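Local coordinates for protein aminoglycoside N(3)-acetyltransferase (PDB 6NP3) that acetylates the 3-amino group of 2-deoxystreptamine antibiotics such as gentamicin with acetyl-CoA, a reaction that probably confers resistance to them, at residues T168-E180 and I254-A268. Numbering follows the deposited sequence. Where two conformers were deposited one is given.
With LLL ((2R,3R,4R,5R)-2-((1S,2S,3R,4S,6R)-4,6-diamino-3-((2R,3R,6S)-3-amino-6-(aminomethyl)-tetrahydro-2H-pyran-2-yloxy)-2-hydr oxycyclohexyloxy)-5-methyl-4-(methylamino)-tetrahydro-2H-pyran-3,5-diol), chain B.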
loop_
_atom_site.group_PDB
_atom_site.type_symbol
_atom_site.label_atom_id
_atom_site.label_comp_id
_atom_site.label_asym_id
_atom_site.label_seq_id
_atom_site.Cartn_x
_atom_site.Cartn_y
_atom_site.Cartn_z
ATOM N N THR A 168 0.865 4.772 1.637
ATOM C CA THR A 168 1.502 3.676 2.359
ATOM C C THR A 168 3.012 3.767 2.307
ATOM O O THR A 168 3.687 3.376 3.263
ATOM C CB THR A 168 1.064 2.348 1.737
ATOM O OG1 THR A 168 -0.359 2.353 1.542
ATOM C CG2 THR A 168 1.485 1.185 2.559
ATOM N N ALA A 169 3.564 4.233 1.196
ATOM C CA ALA A 169 5.007 4.252 1.101
ATOM C C ALA A 169 5.658 5.083 2.195
ATOM O O ALA A 169 6.825 4.828 2.529
ATOM C CB ALA A 169 5.472 4.740 -0.254
ATOM N N LEU A 170 4.959 6.081 2.742
ATOM C CA LEU A 170 5.537 6.874 3.821
ATOM C C LEU A 170 5.761 6.080 5.101
ATOM O O LEU A 170 6.525 6.540 5.957
ATOM C CB LEU A 170 4.715 8.134 4.075
ATOM C CG LEU A 170 5.031 9.289 3.126
ATOM C CD1 LEU A 170 3.996 10.375 3.235
ATOM C CD2 LEU A 170 6.422 9.821 3.430
ATOM N N HIS A 171 5.134 4.916 5.266
ATOM C CA HIS A 171 5.552 4.048 6.364
ATOM C C HIS A 171 7.012 3.629 6.257
ATOM O O HIS A 171 7.604 3.281 7.293
ATOM C CB HIS A 171 4.604 2.859 6.528
ATOM C CG HIS A 171 3.204 3.255 6.879
ATOM N ND1 HIS A 171 2.900 3.968 8.017
ATOM C CD2 HIS A 171 2.022 3.026 6.258
ATOM C CE1 HIS A 171 1.595 4.161 8.077
ATOM N NE2 HIS A 171 1.038 3.599 7.022
ATOM N N TYR A 172 7.613 3.639 5.066
ATOM C CA TYR A 172 9.051 3.383 4.983
ATOM C C TYR A 172 9.827 4.486 5.691
ATOM O O TYR A 172 10.804 4.219 6.400
ATOM C CB TYR A 172 9.464 3.258 3.511
ATOM C CG TYR A 172 10.933 2.974 3.334
ATOM C CD1 TYR A 172 11.868 3.979 3.439
ATOM C CD2 TYR A 172 11.397 1.700 3.103
ATOM C CE1 TYR A 172 13.227 3.728 3.336
ATOM C CE2 TYR A 172 12.747 1.452 2.967
ATOM C CZ TYR A 172 13.661 2.469 3.090
ATOM O OH TYR A 172 15.015 2.190 2.985
ATOM N N ALA A 173 9.424 5.736 5.478
ATOM C CA ALA A 173 10.103 6.833 6.152
ATOM C C ALA A 173 10.039 6.668 7.661
ATOM O O ALA A 173 11.005 6.958 8.377
ATOM C CB ALA A 173 9.486 8.161 5.754
ATOM N N GLU A 174 8.891 6.251 8.168
ATOM C CA GLU A 174 8.739 6.047 9.598
ATOM C C GLU A 174 9.677 4.958 10.090
ATOM O O GLU A 174 10.271 5.079 11.166
ATOM C CB GLU A 174 7.278 5.699 9.906
ATOM C CG GLU A 174 6.280 6.796 9.636
ATOM C CD GLU A 174 4.885 6.470 10.010
ATOM O OE1 GLU A 174 4.152 7.422 10.301
ATOM O OE2 GLU A 174 4.485 5.299 9.961
ATOM N N ALA A 175 9.803 3.874 9.319
ATOM C CA ALA A 175 10.640 2.753 9.709
ATOM C C ALA A 175 12.091 3.161 9.824
ATOM O O ALA A 175 12.761 2.756 10.778
ATOM C CB ALA A 175 10.503 1.643 8.688
ATOM N N VAL A 176 12.574 4.015 8.922
ATOM C CA VAL A 176 13.995 4.337 8.918
ATOM C C VAL A 176 14.333 5.628 9.653
ATOM O O VAL A 176 15.526 5.919 9.863
ATOM C CB VAL A 176 14.619 4.352 7.509
ATOM C CG1 VAL A 176 14.388 3.014 6.798
ATOM C CG2 VAL A 176 14.113 5.519 6.666
ATOM N N ALA A 177 13.344 6.396 10.068
ATOM C CA ALA A 177 13.626 7.688 10.676
ATOM C C ALA A 177 14.428 7.529 11.965
ATOM O O ALA A 177 14.087 6.734 12.840
ATOM C CB ALA A 177 12.319 8.415 10.961
ATOM N N ARG A 178 15.473 8.349 12.104
ATOM C CA ARG A 178 16.375 8.290 13.254
ATOM C C ARG A 178 15.836 9.217 14.340
ATOM O O ARG A 178 16.317 10.334 14.558
ATOM C CB ARG A 178 17.773 8.717 12.833
ATOM C CG ARG A 178 18.412 7.798 11.852
ATOM C CD ARG A 178 19.647 8.409 11.237
ATOM N NE ARG A 178 20.359 7.466 10.391
ATOM C CZ ARG A 178 21.421 7.773 9.665
ATOM N NH1 ARG A 178 21.901 8.998 9.641
ATOM N NH2 ARG A 178 22.006 6.831 8.968
ATOM N N ILE A 179 14.755 8.772 14.968
ATOM C CA ILE A 179 14.046 9.576 15.953
ATOM C C ILE A 179 13.803 8.728 17.185
ATOM O O ILE A 179 13.742 7.499 17.123
ATOM C CB ILE A 179 12.714 10.144 15.431
ATOM C CG1 ILE A 179 11.746 9.022 15.022
ATOM C CG2 ILE A 179 12.989 11.099 14.291
ATOM C CD1 ILE A 179 10.401 9.567 14.509
ATOM N N GLU A 180 13.677 9.405 18.321
ATOM C CA GLU A 180 13.442 8.743 19.592
ATOM C C GLU A 180 11.954 8.491 19.803
ATOM O O GLU A 180 11.098 9.213 19.293
ATOM C CB GLU A 180 13.986 9.602 20.748
ATOM C CG GLU A 180 13.271 10.934 20.942
ATOM C CD GLU A 180 13.851 11.792 22.070
ATOM O OE1 GLU A 180 14.865 11.398 22.678
ATOM O OE2 GLU A 180 13.287 12.874 22.344
ATOM N N ILE A 254 8.953 11.847 -2.065
ATOM C CA ILE A 254 8.107 12.063 -0.887
ATOM C C ILE A 254 8.644 11.309 0.323
ATOM O O ILE A 254 8.568 11.804 1.449
ATOM C CB ILE A 254 6.622 11.744 -1.167
ATOM C CG1 ILE A 254 5.731 12.380 -0.076
ATOM C CG2 ILE A 254 6.390 10.250 -1.314
ATOM C CD1 ILE A 254 4.261 12.268 -0.314
ATOM N N VAL A 255 9.221 10.127 0.119
ATOM C CA VAL A 255 9.799 9.388 1.237
ATOM C C VAL A 255 11.029 10.095 1.778
ATOM O O VAL A 255 11.202 10.218 3.001
ATOM C CB VAL A 255 10.053 7.920 0.842
ATOM C CG1 VAL A 255 10.879 7.207 1.902
ATOM C CG2 VAL A 255 8.705 7.224 0.648
ATOM N N SER A 256 11.913 10.583 0.913
ATOM C CA SER A 256 13.043 11.354 1.417
ATOM C C SER A 256 12.561 12.577 2.200
ATOM O O SER A 256 13.061 12.878 3.299
ATOM C CB SER A 256 13.933 11.763 0.252
ATOM O OG SER A 256 14.551 10.627 -0.324
ATOM N N PHE A 257 11.571 13.287 1.656
ATOM C CA PHE A 257 11.001 14.431 2.348
ATOM C C PHE A 257 10.478 14.011 3.706
ATOM O O PHE A 257 10.671 14.720 4.707
ATOM C CB PHE A 257 9.892 15.028 1.488
ATOM C CG PHE A 257 9.141 16.158 2.141
ATOM C CD1 PHE A 257 8.042 15.904 2.934
ATOM C CD2 PHE A 257 9.521 17.471 1.947
ATOM C CE1 PHE A 257 7.339 16.926 3.530
ATOM C CE2 PHE A 257 8.811 18.494 2.564
ATOM C CZ PHE A 257 7.713 18.223 3.305
ATOM N N GLY A 258 9.841 12.845 3.782
ATOM C CA GLY A 258 9.262 12.416 5.045
ATOM C C GLY A 258 10.289 12.022 6.088
ATOM O O GLY A 258 10.115 12.309 7.285
ATOM N N ILE A 259 11.391 11.402 5.665
ATOM C CA ILE A 259 12.496 11.129 6.583
ATOM C C ILE A 259 13.020 12.437 7.165
ATOM O O ILE A 259 13.239 12.569 8.377
ATOM C CB ILE A 259 13.607 10.335 5.871
ATOM C CG1 ILE A 259 13.077 8.960 5.445
ATOM C CG2 ILE A 259 14.855 10.213 6.745
ATOM C CD1 ILE A 259 13.984 8.263 4.450
ATOM N N GLU A 260 13.300 13.400 6.287
ATOM C CA GLU A 260 13.777 14.704 6.737
ATOM C C GLU A 260 12.764 15.373 7.661
ATOM O O GLU A 260 13.144 16.003 8.660
ATOM C CB GLU A 260 14.086 15.591 5.529
ATOM C CG GLU A 260 15.210 15.083 4.677
ATOM C CD GLU A 260 15.419 15.881 3.400
ATOM O OE1 GLU A 260 14.891 17.004 3.282
ATOM O OE2 GLU A 260 16.123 15.373 2.503
ATOM N N TRP A 261 11.478 15.261 7.348
ATOM C CA TRP A 261 10.428 15.925 8.111
ATOM C C TRP A 261 10.398 15.390 9.534
ATOM O O TRP A 261 10.364 16.162 10.505
ATOM C CB TRP A 261 9.094 15.678 7.404
ATOM C CG TRP A 261 7.895 16.405 7.878
ATOM C CD1 TRP A 261 7.355 17.521 7.306
ATOM C CD2 TRP A 261 7.027 16.048 8.960
ATOM N NE1 TRP A 261 6.218 17.895 7.973
ATOM C CE2 TRP A 261 5.998 17.012 8.999
ATOM C CE3 TRP A 261 7.028 15.021 9.915
ATOM C CZ2 TRP A 261 4.975 16.968 9.934
ATOM C CZ3 TRP A 261 6.010 14.981 10.843
ATOM C CH2 TRP A 261 5.002 15.954 10.849
ATOM N N LEU A 262 10.412 14.064 9.678
ATOM C CA LEU A 262 10.429 13.438 10.991
ATOM C C LEU A 262 11.702 13.781 11.751
ATOM O O LEU A 262 11.651 14.110 12.944
ATOM C CB LEU A 262 10.293 11.923 10.855
ATOM C CG LEU A 262 8.908 11.458 10.418
ATOM C CD1 LEU A 262 8.977 10.023 9.929
ATOM C CD2 LEU A 262 7.864 11.620 11.523
ATOM N N GLU A 263 12.860 13.705 11.097
ATOM C CA GLU A 263 14.128 13.922 11.803
ATOM C C GLU A 263 14.338 15.381 12.198
ATOM O O GLU A 263 15.012 15.659 13.200
ATOM C CB GLU A 263 15.295 13.412 10.959
ATOM C CG GLU A 263 15.268 11.883 10.904
ATOM C CD GLU A 263 16.289 11.191 10.013
ATOM O OE1 GLU A 263 17.104 11.854 9.349
ATOM O OE2 GLU A 263 16.252 9.934 9.954
ATOM N N ALA A 264 13.711 16.308 11.469
ATOM C CA ALA A 264 13.766 17.713 11.848
ATOM C C ALA A 264 12.910 17.996 13.075
ATOM O O ALA A 264 13.183 18.952 13.815
ATOM C CB ALA A 264 13.315 18.604 10.685
ATOM N N ARG A 265 11.887 17.184 13.326
ATOM C CA ARG A 265 10.923 17.476 14.379
ATOM C C ARG A 265 11.139 16.687 15.654
ATOM O O ARG A 265 10.608 17.081 16.700
ATOM C CB ARG A 265 9.492 17.213 13.903
ATOM C CG ARG A 265 9.013 18.255 12.969
ATOM C CD ARG A 265 7.782 17.871 12.200
ATOM N NE ARG A 265 7.362 19.009 11.382
ATOM C CZ ARG A 265 8.031 19.476 10.330
ATOM N NH1 ARG A 265 7.569 20.524 9.667
ATOM N NH2 ARG A 265 9.160 18.905 9.933
ATOM N N HIS A 266 11.903 15.602 15.607
ATOM C CA HIS A 266 11.990 14.685 16.731
ATOM C C HIS A 266 13.447 14.351 17.016
ATOM O O HIS A 266 14.197 13.975 16.111
ATOM C CB HIS A 266 11.115 13.464 16.447
ATOM C CG HIS A 266 9.688 13.826 16.170
ATOM N ND1 HIS A 266 8.852 14.340 17.141
ATOM C CD2 HIS A 266 8.960 13.797 15.031
ATOM C CE1 HIS A 266 7.669 14.592 16.615
ATOM N NE2 HIS A 266 7.705 14.269 15.333
ATOM N N ALA A 267 13.854 14.530 18.272
ATOM C CA ALA A 267 15.247 14.308 18.640
ATOM C C ALA A 267 15.658 12.879 18.312
ATOM O O ALA A 267 14.841 11.952 18.318
ATOM C CB ALA A 267 15.455 14.579 20.130
ATOM N N ALA A 268 16.940 12.706 18.017
ATOM C CA ALA A 268 17.495 11.392 17.713
ATOM C C ALA A 268 17.553 10.492 18.942
ATOM O O ALA A 268 17.778 10.951 20.060
ATOM C CB ALA A 268 18.904 11.541 17.113
HETATM C C11 LLL B . -5.610 3.903 8.716
HETATM O O11 LLL B . -4.429 3.592 7.932
HETATM C C21 LLL B . -6.540 4.719 7.822
HETATM N N21 LLL B . -6.676 3.997 6.563
HETATM C C31 LLL B . -5.916 6.022 7.483
HETATM C C41 LLL B . -5.668 6.785 8.774
HETATM C C51 LLL B . -4.788 5.922 9.671
HETATM O O51 LLL B . -5.379 4.672 9.892
HETATM C C61 LLL B . -4.600 6.584 11.020
HETATM N N61 LLL B . -3.762 5.713 11.843
HETATM C C12 LLL B . -2.108 0.072 7.885
HETATM N N12 LLL B . -1.159 -1.000 8.154
HETATM C C22 LLL B . -1.398 1.411 7.691
HETATM C C32 LLL B . -2.452 2.442 7.342
HETATM N N32 LLL B . -1.804 3.738 7.122
HETATM C C42 LLL B . -3.505 2.624 8.436
HETATM C C52 LLL B . -4.136 1.268 8.757
HETATM O O52 LLL B . -4.958 1.420 9.891
HETATM C C62 LLL B . -3.103 0.197 9.046
HETATM O O62 LLL B . -3.775 -1.042 9.173
HETATM C C13 LLL B . -3.519 -1.816 10.347
HETATM C C23 LLL B . -3.672 -3.279 9.940
HETATM O O23 LLL B . -2.809 -3.523 8.848
HETATM C C33 LLL B . -5.109 -3.563 9.466
HETATM N N33 LLL B . -5.270 -5.007 9.185
HETATM C C43 LLL B . -6.088 -3.112 10.571
HETATM O O43 LLL B . -5.923 -4.009 11.651
HETATM C C53 LLL B . -5.785 -1.674 11.003
HETATM O O53 LLL B . -4.446 -1.502 11.405
HETATM C C83 LLL B . -7.531 -3.158 10.053
HETATM C C93 LLL B . -5.806 -5.222 7.824
HETATM O O HOH W 1 12.012 14.863 20.310
#
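Glu263 uses one carboxylate oxygen on a main-chain N-H just past the end of the opposing helix: Arg178 N lies 2.8 Å from Glu263 OE2, nearly straight at 165°, on the anti side and tilted out of the carboxylate plane. The guanidinium makes no direct ion pair, Arg178 NE lying 4.8 Å from Glu263 OE2, though the opposite charges may still attract weakly. Upstream, helices 170-176 and 254-265 cross at -39° with axes 8.3 Å apart, a spacing consistent with small residues at the crossing: Ala173 CB sits over the backbone of Gly258, and Leu170 CD2 packs 4.2 Å from Gly258 CA. Val255 divides its methyls, CG1, anti to the backbone N (chi1 170°), reaching Tyr172 CD1 at 3.7 Å and CG2 lying against Ala169 O. Downstream, Ile179 rests CG2 against the carbonyl oxygens of Leu262 and His266, 3.6 Å from each. Glu180 N then bonds Ala267 O, and a water links Glu180 OE2 to Ala267 N, tying down the C-terminal tail. His171 leaves the helix on the side away from this interface; its NE2 accepts from gentamicin N32 at 2.8 Å, while ND1 donates to Glu174 OE2, fixing the ring's rotation. Thr168 and His171 also bind acetyl-CoA. Helix 146-151 packs on Tyr172 and Val255, helix 222-233 on His171 and Glu174.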